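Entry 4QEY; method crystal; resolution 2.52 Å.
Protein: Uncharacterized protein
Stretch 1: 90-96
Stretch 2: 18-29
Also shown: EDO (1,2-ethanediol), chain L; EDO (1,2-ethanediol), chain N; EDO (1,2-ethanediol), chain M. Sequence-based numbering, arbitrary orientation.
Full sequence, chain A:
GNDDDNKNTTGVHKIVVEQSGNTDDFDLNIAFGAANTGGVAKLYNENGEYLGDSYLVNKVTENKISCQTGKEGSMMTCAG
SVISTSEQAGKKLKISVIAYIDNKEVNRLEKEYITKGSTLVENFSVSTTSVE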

# COMPACT_ATOMS: atom_id res chain seq x y z
N GLY A 90 -8.20 -6.70 21.69
CA GLY A 90 -6.82 -6.32 21.97
C GLY A 90 -5.76 -6.79 20.99
O GLY A 90 -4.57 -6.58 21.24
N LYS A 91 -6.17 -7.45 19.88
CA LYS A 91 -5.25 -7.87 18.82
C LYS A 91 -4.87 -6.63 18.02
O LYS A 91 -5.76 -5.86 17.64
CB LYS A 91 -5.85 -8.98 17.95
CG LYS A 91 -6.20 -10.28 18.70
CD LYS A 91 -4.97 -11.00 19.25
CE LYS A 91 -5.30 -12.38 19.75
NZ LYS A 91 -4.06 -13.12 20.13
N LYS A 92 -3.58 -6.39 17.82
CA LYS A 92 -3.11 -5.17 17.17
C LYS A 92 -2.41 -5.44 15.84
O LYS A 92 -1.66 -6.40 15.70
CB LYS A 92 -2.12 -4.39 18.07
CG LYS A 92 -2.66 -3.96 19.43
CD LYS A 92 -1.66 -3.12 20.21
CE LYS A 92 -2.23 -2.65 21.54
NZ LYS A 92 -1.32 -1.72 22.25
N LEU A 93 -2.65 -4.53 14.89
CA LEU A 93 -2.00 -4.51 13.59
C LEU A 93 -1.45 -3.13 13.36
O LEU A 93 -2.18 -2.15 13.50
CB LEU A 93 -2.89 -4.94 12.42
CG LEU A 93 -2.12 -5.20 11.10
CD1 LEU A 93 -1.38 -6.51 11.15
CD2 LEU A 93 -3.04 -5.21 9.92
N LYS A 94 -0.17 -3.06 13.02
CA LYS A 94 0.53 -1.83 12.68
C LYS A 94 0.74 -1.80 11.19
O LYS A 94 1.25 -2.78 10.63
CB LYS A 94 1.86 -1.70 13.44
CG LYS A 94 1.90 -0.79 14.63
CD LYS A 94 3.36 -0.62 15.03
CE LYS A 94 3.52 0.12 16.33
NZ LYS A 94 4.94 0.13 16.77
N ILE A 95 0.31 -0.72 10.54
CA ILE A 95 0.44 -0.52 9.10
C ILE A 95 1.21 0.75 8.81
O ILE A 95 0.91 1.78 9.40
CB ILE A 95 -0.98 -0.47 8.43
CG1 ILE A 95 -1.74 -1.82 8.53
CG2 ILE A 95 -0.96 0.05 6.98
CD1 ILE A 95 -1.13 -3.00 7.74
N SER A 96 2.19 0.67 7.90
CA SER A 96 2.88 1.86 7.42
C SER A 96 2.78 1.86 5.90
O SER A 96 2.99 0.82 5.26
CB SER A 96 4.33 1.95 7.91
OG SER A 96 5.22 1.10 7.21
C1 EDO L . -2.23 -10.18 7.31
O1 EDO L . -2.39 -9.30 8.38
C2 EDO L . -3.47 -10.00 6.43
O2 EDO L . -3.44 -10.81 5.29
C1 EDO N . 5.20 -0.70 10.79
O1 EDO N . 4.23 -1.68 10.51
C2 EDO N . 6.40 -0.95 9.84
O2 EDO N . 6.95 -2.27 9.98
C1 EDO M . -3.22 -13.74 7.44
O1 EDO M . -4.12 -13.32 8.46
C2 EDO M . -3.98 -14.20 6.15
O2 EDO M . -4.75 -13.13 5.62
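Stretch 2 (18-29) EQSGNTDDFDLN

Stretch 2 lies on stretch 1 as a strand, a turn and a second strand. Residues 18-21 run antiparallel to strand 92-96, with 157° between their N-to-C directions and axes 4.7 Å apart at closest approach, the spacing of neighbours in one sheet. The chain then turns through 22-25 and returns as strand 26-29, 20° from the direction of 92-96 and 9.4 Å away, too far for backbone pairing, so this second strand makes its contacts through side chains.

The pairing fixes the register. Ser96 faces Glu18 and Lys94 faces Ser20 as hydrogen-bonded pairs: Glu18 N to Ser96 O and Ser96 N to Glu18 O are both 2.9 Å, Lys94 N to Ser20 O is 2.9 Å, and Ser20 N to Lys94 O is 3.0 Å. Between them Ile95 and Gln19 form a non-hydrogen-bonded pair with CA atoms 4.7 Å apart. The ladder outlasts the strand by one step: Asn22 N donates to Lys92 O at 2.8 Å, and Lys92 N is answered by the side chain, Asn22 OD1, at 2.9 Å. The side-chain carbonyl of Asn22 thus takes the place of a backbone carbonyl where the backbone starts to turn, and Asp25 N to Asn22 O, 3.0 Å, helps close that turn.

Leu93 covers the most surface, 101 Å². Its partner in register is Gly21, whose phi of 105° and psi of -142° suit glycine; a CB there would fall 2.5 Å from Lys92 O. With chi1 t and chi2 p, Leu93 brings CD1 to 3.4 Å from Ser20 O and 3.7 Å from Thr23 CG2, while its CB sits over the face of the Phe26 ring, 3.6 Å from the centroid and 17° off the normal, a CH-pi contact. Phe26 is buried, with its CA-to-CB bond toward stretch 1, and also meets Lys91 O at its ring edge, where CZ lies 3.4 Å from that oxygen. Farther along, Ile95 CD1 touches Leu28 CD2 at 3.8 Å, extending the apolar contact between the strands.

Lys91, with 78 Å² covered, works differently. Its CB points toward stretch 2, and the aliphatic chain packs on polar atoms, CD lying 3.3 Å from Asp25 OD2. The salt bridge from Lys91 NZ to the same Asp25 OD2 is long, 3.8 Å. The rules that emerge are simple: backbone pairing sets the register, glycine accommodates the strand's end, and a leucine against a phenylalanine face packs the returning strand 26-29 against strand 92-96.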

# COMPACT_ATOMS: atom_id res chain seq x y z
N GLU A 18 3.86 -1.89 4.73
CA GLU A 18 4.45 -2.76 5.74
C GLU A 18 3.43 -3.04 6.84
O GLU A 18 2.66 -2.15 7.21
CB GLU A 18 5.71 -2.15 6.35
CG GLU A 18 6.93 -2.18 5.44
CD GLU A 18 8.24 -1.74 6.07
OE1 GLU A 18 8.23 -1.19 7.19
OE2 GLU A 18 9.29 -1.94 5.42
N GLN A 19 3.43 -4.29 7.34
CA GLN A 19 2.55 -4.69 8.43
C GLN A 19 3.35 -5.41 9.51
O GLN A 19 4.31 -6.11 9.22
CB GLN A 19 1.40 -5.58 7.94
CG GLN A 19 1.81 -6.91 7.32
CD GLN A 19 0.64 -7.81 7.06
OE1 GLN A 19 -0.40 -7.68 7.69
NE2 GLN A 19 0.79 -8.74 6.14
N SER A 20 2.93 -5.24 10.77
CA SER A 20 3.54 -5.90 11.92
C SER A 20 2.46 -6.08 13.00
O SER A 20 1.39 -5.49 12.91
CB SER A 20 4.75 -5.14 12.45
OG SER A 20 4.46 -3.84 12.94
N GLY A 21 2.74 -6.92 13.99
CA GLY A 21 1.83 -7.21 15.07
C GLY A 21 1.18 -8.56 14.91
O GLY A 21 1.83 -9.51 14.45
N ASN A 22 -0.10 -8.63 15.27
CA ASN A 22 -0.90 -9.85 15.21
C ASN A 22 -1.43 -10.03 13.81
O ASN A 22 -2.64 -10.04 13.62
CB ASN A 22 -2.03 -9.78 16.24
CG ASN A 22 -1.56 -9.64 17.65
OD1 ASN A 22 -1.94 -8.71 18.35
ND2 ASN A 22 -0.70 -10.53 18.11
N THR A 23 -0.52 -10.20 12.83
CA THR A 23 -0.83 -10.26 11.40
C THR A 23 -1.76 -11.45 11.06
O THR A 23 -2.50 -11.38 10.08
CB THR A 23 0.46 -10.32 10.55
OG1 THR A 23 1.24 -11.43 11.00
CG2 THR A 23 1.28 -9.02 10.61
N ASP A 24 -1.77 -12.50 11.87
CA ASP A 24 -2.61 -13.67 11.63
C ASP A 24 -4.10 -13.41 11.98
O ASP A 24 -4.97 -14.16 11.52
CB ASP A 24 -2.09 -14.86 12.46
CG ASP A 24 -0.72 -15.36 12.04
OD1 ASP A 24 -0.26 -15.00 10.92
OD2 ASP A 24 -0.12 -16.16 12.80
N ASP A 25 -4.37 -12.35 12.77
CA ASP A 25 -5.72 -12.02 13.23
C ASP A 25 -6.41 -10.93 12.38
O ASP A 25 -7.48 -10.45 12.73
CB ASP A 25 -5.65 -11.55 14.69
CG ASP A 25 -5.18 -12.64 15.62
OD1 ASP A 25 -5.75 -13.75 15.57
OD2 ASP A 25 -4.25 -12.39 16.40
N PHE A 26 -5.84 -10.60 11.23
CA PHE A 26 -6.36 -9.61 10.30
C PHE A 26 -6.22 -10.11 8.89
O PHE A 26 -5.48 -11.07 8.65
CB PHE A 26 -5.60 -8.26 10.46
CG PHE A 26 -5.73 -7.59 11.81
CD1 PHE A 26 -4.85 -7.89 12.85
CD2 PHE A 26 -6.72 -6.64 12.03
CE1 PHE A 26 -4.97 -7.27 14.09
CE2 PHE A 26 -6.85 -6.03 13.29
CZ PHE A 26 -5.98 -6.34 14.30
N ASP A 27 -6.96 -9.48 7.96
CA ASP A 27 -6.87 -9.61 6.50
C ASP A 27 -6.49 -8.23 5.95
O ASP A 27 -7.22 -7.28 6.20
CB ASP A 27 -8.15 -10.15 5.85
CG ASP A 27 -8.47 -11.61 6.07
OD1 ASP A 27 -7.54 -12.38 6.40
OD2 ASP A 27 -9.62 -11.99 5.84
N LEU A 28 -5.34 -8.11 5.30
CA LEU A 28 -4.86 -6.89 4.65
C LEU A 28 -5.02 -7.07 3.16
O LEU A 28 -4.44 -8.01 2.58
CB LEU A 28 -3.40 -6.54 5.04
CG LEU A 28 -2.76 -5.36 4.33
CD1 LEU A 28 -3.48 -4.03 4.67
CD2 LEU A 28 -1.31 -5.26 4.67
N ASN A 29 -5.84 -6.20 2.54
CA ASN A 29 -6.11 -6.20 1.10
C ASN A 29 -5.65 -4.88 0.56
O ASN A 29 -6.04 -3.84 1.09
CB ASN A 29 -7.60 -6.45 0.82
CG ASN A 29 -8.12 -7.66 1.55
OD1 ASN A 29 -7.77 -8.80 1.24
ND2 ASN A 29 -8.92 -7.41 2.60